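Local structure of galacto-N-biose/lacto-N-biose I transporter substrate-binding protein (Bifidobacterium longum, 2Z8F) at residues A[77-82]-A[288-293]; A[19-24]-A[59-64]. The protein probably captures galacto-N-biose, lacto-N-biose and related milk or mucin sugars outside the cell and delivers them to an ABC transporter for uptake. One frame throughout, in Å; residues are numbered along the deposited sequence.

Contact 1: residues A[77-82]-A[288-293]; sequences LAQVGY and GGSAVA. With GAL (beta-D-galactopyranose), chain C.
Strand 77-81 pairs antiparallel with the start of strand 290-294, A78 with A293 and V80 with A291 forming the hydrogen-bonded pairs and Q79 with V292 a non-hydrogen-bonded one. A last backbone bond, Y82 N to G289 O (3.0 Å), extends the pairing beyond the strands. On one face V80 CG2 meets A293 CB at 4.0 Å; small and beta-branched residues suit this close packing, and A78, on the same face, touches M61 and L65 of helix 61-71. L77 crosses V292 at about a right angle, its CB 3.8 Å from V292 CG1, and both reach L308 of helix 301-311. Q79 runs extended from CG, which lies anti to the backbone N (chi1 180°), and its NE2 bonds S290 OG at 3.0 Å, with the hydroxyl tilted 20° from the amide plane. The same NE2 donates to O4 of the galactose linked to O3 of the N-acetylglucosamine (2.9 Å), while S290 OG lies 2.8 Å from that galactose's O3. G289 N binds the galactose O2 at 3.1 Å; a side chain on G288 would run into that same O2. Y82 lays one ring face over S290 C, 3.6 Å from the plane and offset toward the rim, and its OH bonds D128 O. A leucine in place of Y82 would probably leave D128 O without this hydroxyl partner and lose the flat ring's packing on the peptide after S290. Amide, hydroxyl and backbone N-H groups, with the D128 carboxylate, thus bind the galactose where strand pairing runs out into loop.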
loop_
_atom_site.group_PDB
_atom_site.type_symbol
_atom_site.label_atom_id
_atom_site.label_comp_id
_atom_site.label_asym_id
_atom_site.label_seq_id
_atom_site.Cartn_x
_atom_site.Cartn_y
_atom_site.Cartn_z
ATOM N N LEU A 77 18.314 7.659 5.164
ATOM C CA LEU A 77 17.220 7.309 4.273
ATOM C C LEU A 77 16.270 6.386 5.000
ATOM O O LEU A 77 16.708 5.460 5.702
ATOM C CB LEU A 77 17.760 6.560 3.048
ATOM C CG LEU A 77 18.566 7.357 2.022
ATOM C CD1 LEU A 77 19.263 6.445 1.033
ATOM C CD2 LEU A 77 17.617 8.342 1.276
ATOM N N ALA A 78 14.974 6.597 4.813
ATOM C CA ALA A 78 13.980 5.719 5.433
ATOM C C ALA A 78 12.754 5.558 4.560
ATOM O O ALA A 78 12.256 6.544 3.985
ATOM C CB ALA A 78 13.565 6.275 6.802
ATOM N N GLN A 79 12.234 4.338 4.484
ATOM C CA GLN A 79 10.983 4.113 3.754
ATOM C C GLN A 79 9.856 4.900 4.434
ATOM O O GLN A 79 9.689 4.812 5.647
ATOM C CB GLN A 79 10.629 2.624 3.730
ATOM C CG GLN A 79 9.332 2.341 2.979
ATOM C CD GLN A 79 9.056 0.871 2.837
ATOM O OE1 GLN A 79 9.958 0.034 2.989
ATOM N NE2 GLN A 79 7.806 0.534 2.533
ATOM N N VAL A 80 9.090 5.665 3.650
ATOM C CA VAL A 80 7.997 6.455 4.204
ATOM C C VAL A 80 6.872 6.325 3.189
ATOM O O VAL A 80 7.066 6.632 2.001
ATOM C CB VAL A 80 8.395 7.942 4.345
ATOM C CG1 VAL A 80 7.184 8.802 4.745
ATOM C CG2 VAL A 80 9.533 8.096 5.360
ATOM N N GLY A 81 5.718 5.844 3.650
ATOM C CA GLY A 81 4.593 5.609 2.749
ATOM C C GLY A 81 4.159 6.952 2.201
ATOM O O GLY A 81 4.335 7.969 2.870
ATOM N N TYR A 82 3.591 6.986 0.991
ATOM C CA TYR A 82 3.048 8.269 0.510
ATOM C C TYR A 82 2.053 8.855 1.506
ATOM O O TYR A 82 2.047 10.071 1.735
ATOM C CB TYR A 82 2.370 8.103 -0.840
ATOM C CG TYR A 82 3.284 7.534 -1.910
ATOM C CD1 TYR A 82 4.536 8.101 -2.165
ATOM C CD2 TYR A 82 2.880 6.434 -2.656
ATOM C CE1 TYR A 82 5.389 7.560 -3.177
ATOM C CE2 TYR A 82 3.691 5.887 -3.661
ATOM C CZ TYR A 82 4.943 6.459 -3.914
ATOM O OH TYR A 82 5.753 5.919 -4.904
ATOM N N GLY A 288 -1.355 1.635 0.498
ATOM C CA GLY A 288 0.107 1.736 0.606
ATOM C C GLY A 288 0.791 2.288 -0.643
ATOM O O GLY A 288 0.227 3.107 -1.389
ATOM N N GLY A 289 2.006 1.823 -0.895
ATOM C CA GLY A 289 2.891 2.494 -1.845
ATOM C C GLY A 289 3.769 3.453 -1.059
ATOM O O GLY A 289 3.297 4.202 -0.155
ATOM N N SER A 290 5.070 3.418 -1.351
ATOM C CA SER A 290 6.024 4.163 -0.551
ATOM C C SER A 290 7.092 4.929 -1.316
ATOM O O SER A 290 7.452 4.580 -2.458
ATOM C CB SER A 290 6.754 3.194 0.415
ATOM O OG SER A 290 5.859 2.344 1.134
ATOM N N ALA A 291 7.601 5.965 -0.658
ATOM C CA ALA A 291 8.819 6.638 -1.086
ATOM C C ALA A 291 9.910 6.175 -0.153
ATOM O O ALA A 291 9.639 5.415 0.791
ATOM C CB ALA A 291 8.646 8.132 -0.956
ATOM N N VAL A 292 11.130 6.594 -0.453
ATOM C CA VAL A 292 12.209 6.613 0.535
ATOM C C VAL A 292 12.590 8.086 0.684
ATOM O O VAL A 292 12.819 8.802 -0.317
ATOM C CB VAL A 292 13.403 5.718 0.130
ATOM C CG1 VAL A 292 14.513 5.817 1.180
ATOM C CG2 VAL A 292 12.955 4.293 -0.024
ATOM N N ALA A 293 12.559 8.567 1.916
ATOM C CA ALA A 293 12.808 9.982 2.195
ATOM C C ALA A 293 14.164 10.191 2.837
ATOM O O ALA A 293 14.702 9.291 3.500
ATOM C CB ALA A 293 11.711 10.545 3.118
HETATM C C1 GAL C . 3.519 -2.119 2.226
HETATM C C2 GAL C . 3.906 -0.776 1.615
HETATM C C3 GAL C . 4.368 -0.999 0.184
HETATM C C4 GAL C . 5.500 -2.044 0.143
HETATM C C5 GAL C . 5.046 -3.343 0.814
HETATM C C6 GAL C . 6.164 -4.378 0.925
HETATM O O2 GAL C . 2.758 0.060 1.596
HETATM O O3 GAL C . 4.786 0.239 -0.327
HETATM O O4 GAL C . 6.597 -1.462 0.793
HETATM O O5 GAL C . 4.600 -3.066 2.138
HETATM O O6 GAL C . 5.606 -5.633 1.257
#

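Contact 2: residues A[19-24]-A[59-64]; sequences TYMHRL and SDMIKK. With NAG (2-acetamido-2-deoxy-beta-D-glucopyranose), chain B; BGC (beta-D-glucopyranose), chain D; GAL (beta-D-galactopyranose), chain C.
M21 and M61 reach toward each other tip to tip, their CE methyls 3.8 Å apart, one from strand 16-22 and the other from the first turn of helix 61-71. M61 is extended throughout, with CG anti to the backbone N (chi1 -178°), whereas M21 bends at its last torsion (chi3 25°). The M61 methyl also comes to 3.4 Å from M21 O, so the helix side chain rests on the strand backbone as well as on its neighbour's thioether. Long, unbranched methionines can span from helix to strand and adapt their last torsion to the packing. R23 and M61 cross obliquely: M61 SD lies 3.6 Å from R23 CD and near the guanidinium plane, at its edge. The apolar stem of R23 is therefore packed on sulfur while its charged end passes on to the glycan. There NH1 makes weak bonds to O7 (3.0 Å) and O3 (3.1 Å) of the N-acetylglucosamine, and NH2 adds a salt bridge to E84, which would help hold the group in place. Farther along, S59 CB approaches O4 of the glucose at 3.3 Å. This packing of a helix on a central sheet, with sugar-binding loops at the strand's C-terminal end and the helix's N-terminal end, is characteristic of the alpha/beta lobes of periplasmic-type binding proteins.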
loop_
_atom_site.group_PDB
_atom_site.type_symbol
_atom_site.label_atom_id
_atom_site.label_comp_id
_atom_site.label_asym_id
_atom_site.label_seq_id
_atom_site.Cartn_x
_atom_site.Cartn_y
_atom_site.Cartn_z
ATOM N N THR A 19 23.104 5.383 5.793
ATOM C CA THR A 19 22.251 4.330 6.319
ATOM C C THR A 19 20.878 4.425 5.691
ATOM O O THR A 19 20.402 5.539 5.428
ATOM C CB THR A 19 22.105 4.403 7.832
ATOM O OG1 THR A 19 21.858 5.759 8.246
ATOM C CG2 THR A 19 23.388 3.907 8.479
ATOM N N TYR A 20 20.288 3.260 5.421
ATOM C CA TYR A 20 18.936 3.125 4.818
ATOM C C TYR A 20 18.136 2.105 5.636
ATOM O O TYR A 20 18.519 0.923 5.705
ATOM C CB TYR A 20 19.085 2.675 3.355
ATOM C CG TYR A 20 17.826 2.232 2.614
ATOM C CD1 TYR A 20 16.564 2.757 2.913
ATOM C CD2 TYR A 20 17.918 1.317 1.564
ATOM C CE1 TYR A 20 15.430 2.359 2.191
ATOM C CE2 TYR A 20 16.799 0.906 0.855
ATOM C CZ TYR A 20 15.558 1.411 1.174
ATOM O OH TYR A 20 14.496 0.937 0.427
ATOM N N MET A 21 17.054 2.567 6.274
ATOM C CA MET A 21 16.128 1.692 6.991
ATOM C C MET A 21 14.890 1.492 6.118
ATOM O O MET A 21 14.287 2.463 5.631
ATOM C CB MET A 21 15.703 2.273 8.338
ATOM C CG MET A 21 14.850 1.297 9.138
ATOM S SD MET A 21 14.170 1.964 10.688
ATOM C CE MET A 21 14.129 3.703 10.397
ATOM N N HIS A 22 14.537 0.239 5.900
ATOM C CA HIS A 22 13.404 -0.073 5.041
ATOM C C HIS A 22 12.458 -1.048 5.758
ATOM O O HIS A 22 12.821 -1.657 6.803
ATOM C CB HIS A 22 13.901 -0.709 3.744
ATOM C CG HIS A 22 14.506 -2.069 3.946
ATOM N ND1 HIS A 22 13.753 -3.218 4.003
ATOM C CD2 HIS A 22 15.791 -2.447 4.161
ATOM C CE1 HIS A 22 14.548 -4.256 4.226
ATOM N NE2 HIS A 22 15.792 -3.813 4.329
ATOM N N ARG A 23 11.269 -1.228 5.196
ATOM C CA ARG A 23 10.374 -2.266 5.674
ATOM C C ARG A 23 9.890 -3.167 4.522
ATOM O O ARG A 23 8.730 -3.579 4.457
ATOM C CB ARG A 23 9.251 -1.706 6.552
ATOM C CG ARG A 23 8.500 -0.496 5.943
ATOM C CD ARG A 23 7.387 -0.044 6.900
ATOM N NE ARG A 23 6.672 1.155 6.459
ATOM C CZ ARG A 23 5.574 1.157 5.705
ATOM N NH1 ARG A 23 5.075 0.024 5.214
ATOM N NH2 ARG A 23 4.984 2.339 5.442
ATOM N N LEU A 24 10.826 -3.518 3.630
ATOM C CA LEU A 24 10.543 -4.498 2.608
ATOM C C LEU A 24 10.582 -5.903 3.207
ATOM O O LEU A 24 11.309 -6.115 4.198
ATOM C CB LEU A 24 11.521 -4.353 1.419
ATOM C CG LEU A 24 11.459 -2.956 0.742
ATOM C CD1 LEU A 24 12.464 -2.853 -0.404
ATOM C CD2 LEU A 24 10.059 -2.578 0.251
ATOM N N SER A 59 3.326 0.063 11.062
ATOM C CA SER A 59 2.858 1.362 11.605
ATOM C C SER A 59 3.756 1.928 12.712
ATOM O O SER A 59 3.627 3.092 13.103
ATOM C CB SER A 59 1.412 1.257 12.119
ATOM O OG SER A 59 1.315 0.387 13.243
ATOM N N ASP A 60 4.656 1.099 13.232
ATOM C CA ASP A 60 5.584 1.574 14.236
ATOM C C ASP A 60 6.829 2.241 13.627
ATOM O O ASP A 60 7.569 2.939 14.315
ATOM C CB ASP A 60 5.973 0.423 15.178
ATOM C CG ASP A 60 4.918 0.161 16.244
ATOM O OD1 ASP A 60 4.147 1.090 16.568
ATOM O OD2 ASP A 60 4.850 -0.991 16.756
ATOM N N MET A 61 7.055 2.042 12.333
ATOM C CA MET A 61 8.276 2.576 11.732
ATOM C C MET A 61 8.400 4.090 11.837
ATOM O O MET A 61 9.444 4.586 12.246
ATOM C CB MET A 61 8.481 2.097 10.293
ATOM C CG MET A 61 9.771 2.613 9.704
ATOM S SD MET A 61 10.302 1.650 8.292
ATOM C CE MET A 61 11.605 2.743 7.717
ATOM N N ILE A 62 7.357 4.845 11.476
ATOM C CA ILE A 62 7.499 6.298 11.553
ATOM C C ILE A 62 7.568 6.814 13.000
ATOM O O ILE A 62 8.103 7.882 13.259
ATOM C CB ILE A 62 6.450 7.067 10.705
ATOM C CG1 ILE A 62 5.021 6.774 11.162
ATOM C CG2 ILE A 62 6.677 6.747 9.211
ATOM C CD1 ILE A 62 3.978 7.820 10.657
ATOM N N LYS A 63 7.063 6.016 13.934
ATOM C CA LYS A 63 7.200 6.328 15.357
ATOM C C LYS A 63 8.663 6.187 15.803
ATOM O O LYS A 63 9.186 7.064 16.502
ATOM C CB LYS A 63 6.297 5.414 16.178
ATOM C CG LYS A 63 4.810 5.554 15.842
ATOM C CD LYS A 63 3.963 4.565 16.645
ATOM C CE LYS A 63 2.476 4.915 16.576
ATOM N NZ LYS A 63 1.894 4.625 15.223
ATOM N N LYS A 64 9.325 5.113 15.373
ATOM C CA LYS A 64 10.765 4.955 15.626
ATOM C C LYS A 64 11.577 6.072 14.964
ATOM O O LYS A 64 12.512 6.602 15.568
ATOM C CB LYS A 64 11.293 3.579 15.189
ATOM C CG LYS A 64 12.815 3.390 15.495
ATOM C CD LYS A 64 13.386 2.052 14.992
ATOM C CE LYS A 64 14.933 2.015 15.024
ATOM N NZ LYS A 64 15.513 2.534 16.311
HETATM C C1 NAG B . 0.971 -2.906 6.370
HETATM C C2 NAG B . 1.741 -2.058 5.357
HETATM C C3 NAG B . 2.397 -2.861 4.224
HETATM C C4 NAG B . 3.147 -4.089 4.815
HETATM C C5 NAG B . 2.161 -4.853 5.706
HETATM C C6 NAG B . 2.754 -6.170 6.216
HETATM C C7 NAG B . 1.128 0.222 4.866
HETATM C C8 NAG B . 0.111 1.144 4.247
HETATM N N2 NAG B . 0.808 -1.058 4.804
HETATM O O3 NAG B . 3.228 -1.882 3.615
HETATM O O4 NAG B . 3.550 -4.926 3.761
HETATM O O5 NAG B . 1.791 -3.995 6.772
HETATM O O6 NAG B . 3.827 -5.871 7.074
HETATM O O7 NAG B . 2.161 0.694 5.343
HETATM C C2 BGC D . -2.948 -0.550 14.727
HETATM C C3 BGC D . -2.088 -1.014 13.551
HETATM C C4 BGC D . -2.346 -0.179 12.272
HETATM C C5 BGC D . -2.325 1.316 12.628
HETATM C C6 BGC D . -2.635 2.280 11.477
HETATM C C1 BGC D . -2.846 0.951 14.904
HETATM O O1 BGC D . -3.730 1.302 15.944
HETATM O O2 BGC D . -2.533 -1.182 15.929
HETATM O O3 BGC D . -2.376 -2.378 13.343
HETATM O O4 BGC D . -1.329 -0.422 11.305
HETATM O O5 BGC D . -3.231 1.598 13.691
HETATM O O6 BGC D . -2.118 3.558 11.835
HETATM C C1 GAL C . 3.519 -2.119 2.226
HETATM C C2 GAL C . 3.906 -0.776 1.615
HETATM C C3 GAL C . 4.368 -0.999 0.184
HETATM C C4 GAL C . 5.500 -2.044 0.143
HETATM C C5 GAL C . 5.046 -3.343 0.814
HETATM C C6 GAL C . 6.164 -4.378 0.925
HETATM O O2 GAL C . 2.758 0.060 1.596
HETATM O O3 GAL C . 4.786 0.239 -0.327
HETATM O O4 GAL C . 6.597 -1.462 0.793
HETATM O O5 GAL C . 4.600 -3.066 2.138
HETATM O O6 GAL C . 5.606 -5.633 1.257
#

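Contacts 1 and 2 follow one another along the chain, joined by the passage from helix 61-71 into strand 77-81, and their centres lie 9 Å apart. Strands 16-22 and 77-81 are neighbours in one sheet, tied by L77 O to M21 N at 3.0 Å. Helix 61-71 lies against both strands: M61 CE comes within 3.5 Å of Q79 O. Nearer the sugar, Q79 OE1 probably accepts a hydrogen bond from R23 N (2.9 Å), linking two pocket residues. The two contacts share the glycan: 77-82 and 288-293 hydrogen-bond the terminal galactose, whose O4 L24 CD2 of contact 2 also approaches (3.7 Å), while R23 reaches the N-acetylglucosamine and S59 lies beside the glucose.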